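Hydroxyglutarate synthase (Pseudomonas putida, PDB 6W1G) catalyses the iron(II)-dependent decarboxylation and hydroxylation of 2-oxoadipate to (R)-2-hydroxyglutarate, a step in bacterial lysine breakdown. Local coordinates at residues K244-P256 / A324-L336. Residues are numbered along the deposited sequence; the frame is centred on the assembly and turned at random.
Sequences KGIPPKAVVEGPP and APAEANAERYMAL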
loop_
_atom_site.group_PDB
_atom_site.type_symbol
_atom_site.label_atom_id
_atom_site.label_comp_id
_atom_site.label_asym_id
_atom_site.label_seq_id
_atom_site.Cartn_x
_atom_site.Cartn_y
_atom_site.Cartn_z
ATOM N N LYS A 244 20.621 -8.230 11.092
ATOM C CA LYS A 244 19.871 -9.416 10.691
ATOM C C LYS A 244 20.143 -9.844 9.251
ATOM O O LYS A 244 19.468 -10.734 8.757
ATOM C CB LYS A 244 18.367 -9.180 10.919
ATOM C CG LYS A 244 17.964 -8.968 12.384
ATOM C CD LYS A 244 18.251 -10.193 13.224
ATOM C CE LYS A 244 17.988 -9.919 14.699
ATOM N NZ LYS A 244 16.826 -10.703 15.203
ATOM N N GLY A 245 21.120 -9.227 8.574
ATOM C CA GLY A 245 21.449 -9.642 7.220
ATOM C C GLY A 245 20.577 -9.089 6.120
ATOM O O GLY A 245 20.556 -9.651 5.018
ATOM N N ILE A 246 19.833 -8.006 6.376
ATOM C CA ILE A 246 18.986 -7.380 5.364
ATOM C C ILE A 246 19.332 -5.896 5.314
ATOM O O ILE A 246 18.465 -5.040 5.631
ATOM C CB ILE A 246 17.497 -7.690 5.619
ATOM C CG1 ILE A 246 17.158 -7.579 7.114
ATOM C CG2 ILE A 246 17.177 -9.097 5.095
ATOM C CD1 ILE A 246 15.653 -7.661 7.410
ATOM N N PRO A 247 20.608 -5.537 5.072
ATOM C CA PRO A 247 20.955 -4.112 5.107
ATOM C C PRO A 247 20.102 -3.379 4.101
ATOM O O PRO A 247 20.092 -3.736 2.904
ATOM C CB PRO A 247 22.429 -4.077 4.694
ATOM C CG PRO A 247 22.651 -5.328 3.989
ATOM C CD PRO A 247 21.738 -6.353 4.631
ATOM N N PRO A 248 19.394 -2.355 4.520
ATOM C CA PRO A 248 18.516 -1.692 3.563
ATOM C C PRO A 248 19.261 -0.565 2.878
ATOM O O PRO A 248 20.358 -0.171 3.267
ATOM C CB PRO A 248 17.427 -1.102 4.448
ATOM C CG PRO A 248 18.154 -0.737 5.716
ATOM C CD PRO A 248 19.156 -1.878 5.897
ATOM N N LYS A 249 18.622 -0.048 1.847
ATOM C CA LYS A 249 19.076 1.193 1.267
ATOM C C LYS A 249 19.053 2.283 2.323
ATOM O O LYS A 249 18.071 2.444 3.069
ATOM C CB LYS A 249 18.157 1.539 0.103
ATOM C CG LYS A 249 18.193 0.541 -1.068
ATOM C CD LYS A 249 19.483 0.557 -1.843
ATOM C CE LYS A 249 19.218 0.048 -3.268
ATOM N NZ LYS A 249 20.291 -0.852 -3.765
ATOM N N ALA A 250 20.152 3.018 2.424
ATOM C CA ALA A 250 20.209 4.136 3.355
ATOM C C ALA A 250 19.238 5.244 2.981
ATOM O O ALA A 250 18.717 5.914 3.871
ATOM C CB ALA A 250 21.612 4.714 3.378
ATOM N N VAL A 251 19.002 5.473 1.690
ATOM C CA VAL A 251 17.995 6.435 1.277
ATOM C C VAL A 251 16.613 5.889 1.608
ATOM O O VAL A 251 16.218 4.809 1.167
ATOM C CB VAL A 251 18.106 6.710 -0.222
ATOM C CG1 VAL A 251 16.941 7.539 -0.699
ATOM C CG2 VAL A 251 19.413 7.407 -0.562
ATOM N N VAL A 252 15.853 6.638 2.375
ATOM C CA VAL A 252 14.482 6.294 2.692
ATOM C C VAL A 252 13.590 7.142 1.806
ATOM O O VAL A 252 13.713 8.381 1.798
ATOM C CB VAL A 252 14.204 6.531 4.186
ATOM C CG1 VAL A 252 12.742 6.269 4.500
ATOM C CG2 VAL A 252 15.107 5.662 5.040
ATOM N N GLU A 253 12.671 6.491 1.084
ATOM C CA GLU A 253 11.712 7.229 0.276
ATOM C C GLU A 253 10.620 7.797 1.159
ATOM O O GLU A 253 10.255 7.179 2.160
ATOM C CB GLU A 253 11.078 6.322 -0.776
ATOM C CG GLU A 253 12.087 5.742 -1.760
ATOM C CD GLU A 253 11.398 4.926 -2.814
ATOM O OE1 GLU A 253 11.298 3.689 -2.647
ATOM O OE2 GLU A 253 10.904 5.530 -3.783
ATOM N N GLY A 254 10.107 8.968 0.769
ATOM C CA GLY A 254 9.085 9.672 1.506
ATOM C C GLY A 254 9.641 10.884 2.219
ATOM O O GLY A 254 10.788 11.289 2.027
ATOM N N PRO A 255 8.826 11.507 3.065
ATOM C CA PRO A 255 9.305 12.653 3.861
ATOM C C PRO A 255 10.379 12.218 4.839
ATOM O O PRO A 255 10.553 11.030 5.095
ATOM C CB PRO A 255 8.048 13.096 4.624
ATOM C CG PRO A 255 7.285 11.790 4.809
ATOM C CD PRO A 255 7.493 11.038 3.499
ATOM N N PRO A 256 11.112 13.177 5.413
ATOM C CA PRO A 256 12.029 12.865 6.503
ATOM C C PRO A 256 11.302 12.548 7.801
ATOM O O PRO A 256 10.056 12.638 7.872
ATOM C CB PRO A 256 12.853 14.148 6.627
ATOM C CG PRO A 256 11.824 15.210 6.319
ATOM C CD PRO A 256 10.934 14.627 5.235
ATOM N N ALA A 324 20.521 12.430 -9.028
ATOM C CA ALA A 324 19.489 11.478 -8.628
ATOM C C ALA A 324 19.784 10.934 -7.239
ATOM O O ALA A 324 20.929 10.543 -6.971
ATOM C CB ALA A 324 19.438 10.327 -9.632
ATOM N N PRO A 325 18.806 10.893 -6.330
ATOM C CA PRO A 325 19.071 10.317 -4.997
ATOM C C PRO A 325 19.579 8.887 -5.110
ATOM O O PRO A 325 18.898 8.006 -5.637
ATOM C CB PRO A 325 17.710 10.384 -4.291
ATOM C CG PRO A 325 16.929 11.443 -5.035
ATOM C CD PRO A 325 17.422 11.389 -6.462
ATOM N N ALA A 326 20.784 8.657 -4.607
ATOM C CA ALA A 326 21.412 7.350 -4.690
ATOM C C ALA A 326 22.078 7.061 -3.357
ATOM O O ALA A 326 22.201 7.935 -2.497
ATOM C CB ALA A 326 22.457 7.303 -5.810
ATOM N N GLU A 327 22.518 5.814 -3.191
ATOM C CA GLU A 327 23.210 5.430 -1.965
ATOM C C GLU A 327 24.503 6.205 -1.780
ATOM O O GLU A 327 24.915 6.452 -0.640
ATOM C CB GLU A 327 23.475 3.929 -1.994
ATOM C CG GLU A 327 22.182 3.128 -1.891
ATOM C CD GLU A 327 21.505 3.304 -0.551
ATOM O OE1 GLU A 327 22.049 2.775 0.437
ATOM O OE2 GLU A 327 20.444 3.979 -0.473
ATOM N N ALA A 328 25.151 6.602 -2.875
ATOM C CA ALA A 328 26.438 7.274 -2.755
ATOM C C ALA A 328 26.285 8.650 -2.128
ATOM O O ALA A 328 27.211 9.134 -1.465
ATOM C CB ALA A 328 27.102 7.386 -4.126
ATOM N N ASN A 329 25.132 9.288 -2.324
ATOM C CA ASN A 329 24.863 10.603 -1.756
ATOM C C ASN A 329 23.894 10.564 -0.578
ATOM O O ASN A 329 23.347 11.610 -0.205
ATOM C CB ASN A 329 24.327 11.526 -2.854
ATOM C CG ASN A 329 23.112 10.945 -3.587
ATOM O OD1 ASN A 329 22.214 10.356 -2.978
ATOM N ND2 ASN A 329 23.089 11.108 -4.915
ATOM N N ALA A 330 23.685 9.381 0.025
ATOM C CA ALA A 330 22.554 9.190 0.939
ATOM C C ALA A 330 22.595 10.137 2.136
ATOM O O ALA A 330 21.563 10.693 2.527
ATOM C CB ALA A 330 22.476 7.740 1.422
ATOM N N GLU A 331 23.758 10.304 2.764
ATOM C CA GLU A 331 23.839 11.197 3.912
ATOM C C GLU A 331 23.476 12.623 3.516
ATOM O O GLU A 331 22.693 13.298 4.203
ATOM C CB GLU A 331 25.242 11.144 4.504
ATOM C CG GLU A 331 26.381 11.145 3.465
ATOM C CD GLU A 331 27.041 9.779 3.261
ATOM O OE1 GLU A 331 26.349 8.747 3.396
ATOM O OE2 GLU A 331 28.258 9.736 2.969
ATOM N N ARG A 332 24.041 13.108 2.407
ATOM C CA ARG A 332 23.738 14.454 1.935
ATOM C C ARG A 332 22.270 14.586 1.543
ATOM O O ARG A 332 21.637 15.601 1.843
ATOM C CB ARG A 332 24.638 14.824 0.752
ATOM C CG ARG A 332 24.291 16.212 0.202
ATOM C CD ARG A 332 25.311 16.826 -0.718
ATOM N NE ARG A 332 25.033 18.245 -0.940
ATOM C CZ ARG A 332 24.592 18.773 -2.084
ATOM N NH1 ARG A 332 24.382 18.016 -3.149
ATOM N NH2 ARG A 332 24.384 20.079 -2.167
ATOM N N TYR A 333 21.719 13.581 0.849
ATOM C CA TYR A 333 20.308 13.625 0.476
ATOM C C TYR A 333 19.420 13.729 1.707
ATOM O O TYR A 333 18.489 14.541 1.768
ATOM C CB TYR A 333 19.914 12.373 -0.308
ATOM C CG TYR A 333 18.422 12.324 -0.547
ATOM C CD1 TYR A 333 17.626 11.487 0.199
ATOM C CD2 TYR A 333 17.807 13.159 -1.484
ATOM C CE1 TYR A 333 16.241 11.433 0.010
ATOM C CE2 TYR A 333 16.424 13.126 -1.664
ATOM C CZ TYR A 333 15.652 12.256 -0.926
ATOM O OH TYR A 333 14.298 12.227 -1.124
ATOM N N MET A 334 19.655 12.856 2.684
ATOM C CA MET A 334 18.812 12.860 3.871
ATOM C C MET A 334 18.920 14.185 4.619
ATOM O O MET A 334 17.933 14.682 5.151
ATOM C CB MET A 334 19.121 11.622 4.727
ATOM C CG MET A 334 18.784 10.283 4.033
ATOM S SD MET A 334 17.073 10.045 3.508
ATOM C CE MET A 334 16.138 10.214 5.031
ATOM N N ALA A 335 20.105 14.816 4.612
ATOM C CA ALA A 335 20.274 16.121 5.240
ATOM C C ALA A 335 19.495 17.205 4.490
ATOM O O ALA A 335 18.810 18.033 5.109
ATOM C CB ALA A 335 21.762 16.465 5.339
ATOM N N LEU A 336 19.560 17.199 3.161
ATOM C CA LEU A 336 18.828 18.182 2.373
ATOM C C LEU A 336 17.326 17.987 2.508
ATOM O O LEU A 336 16.557 18.962 2.536
ATOM C CB LEU A 336 19.202 18.027 0.910
ATOM C CG LEU A 336 20.597 18.500 0.507
ATOM C CD1 LEU A 336 20.877 18.037 -0.898
ATOM C CD2 LEU A 336 20.647 19.997 0.612
HETATM O O HOH W 1 12.847 10.600 0.325
#
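E327, in the turn that leads into helix 330-341, spans two successive backbone N-H groups of loop 244-256 with its carboxylate, a bidentate grip that pins the irregular loop after helix 234-240 to the start of a helix in this glyoxalase-clan enzyme. OE1 takes the amide of A250 through its syn lone pair (N to OE1 2.8 Å), and OE2 takes that of V251 almost straight (N to OE2 3.0 Å, 176° at the hydrogen). With CG anti to its carbonyl carbon and the chain bent at chi2 (-66°), E327 curls back to the loop. K249 crosses it at about a right angle, laying CD 3.7 Å from E327 CG, while K249 NZ stays 5.8 Å from E327 OE1, opposite charges that do not touch. A glutamine in place of E327 would probably lose one of the two bonds, since its amide NH2 cannot accept from a backbone N-H, leaving A250 N or V251 N without its mate.

Next to the carboxylate the packing is mostly apolar. A330 CB packs 3.7 Å from both A250 CB and V251 CG2, the latter also meeting A326 O. The other branch of V251, CG1, stands anti to the backbone N (chi1 171°) and reaches Y333 CE1 at 4.0 Å. M334 sets SD 3.8 Å from V252 N and its CE beside V252 CB.

Further out, N329 ties up the turn before the helix: OD1 accepts from A326 N, and ND2 donates to A324 O. P325 CB sits over one face of the Y333 ring, offset toward the rim, and L314, T317 and L321 of helix 304-321 also touch that side chain. The loop itself is tied to strand 264-275, where T267 OG1 bonds to K249 O. A water at the edge of the Y333 ring, in its plane, accepts from Y333 OH (2.6 Å from OH to the water O) and donates to V252 O and G254 O.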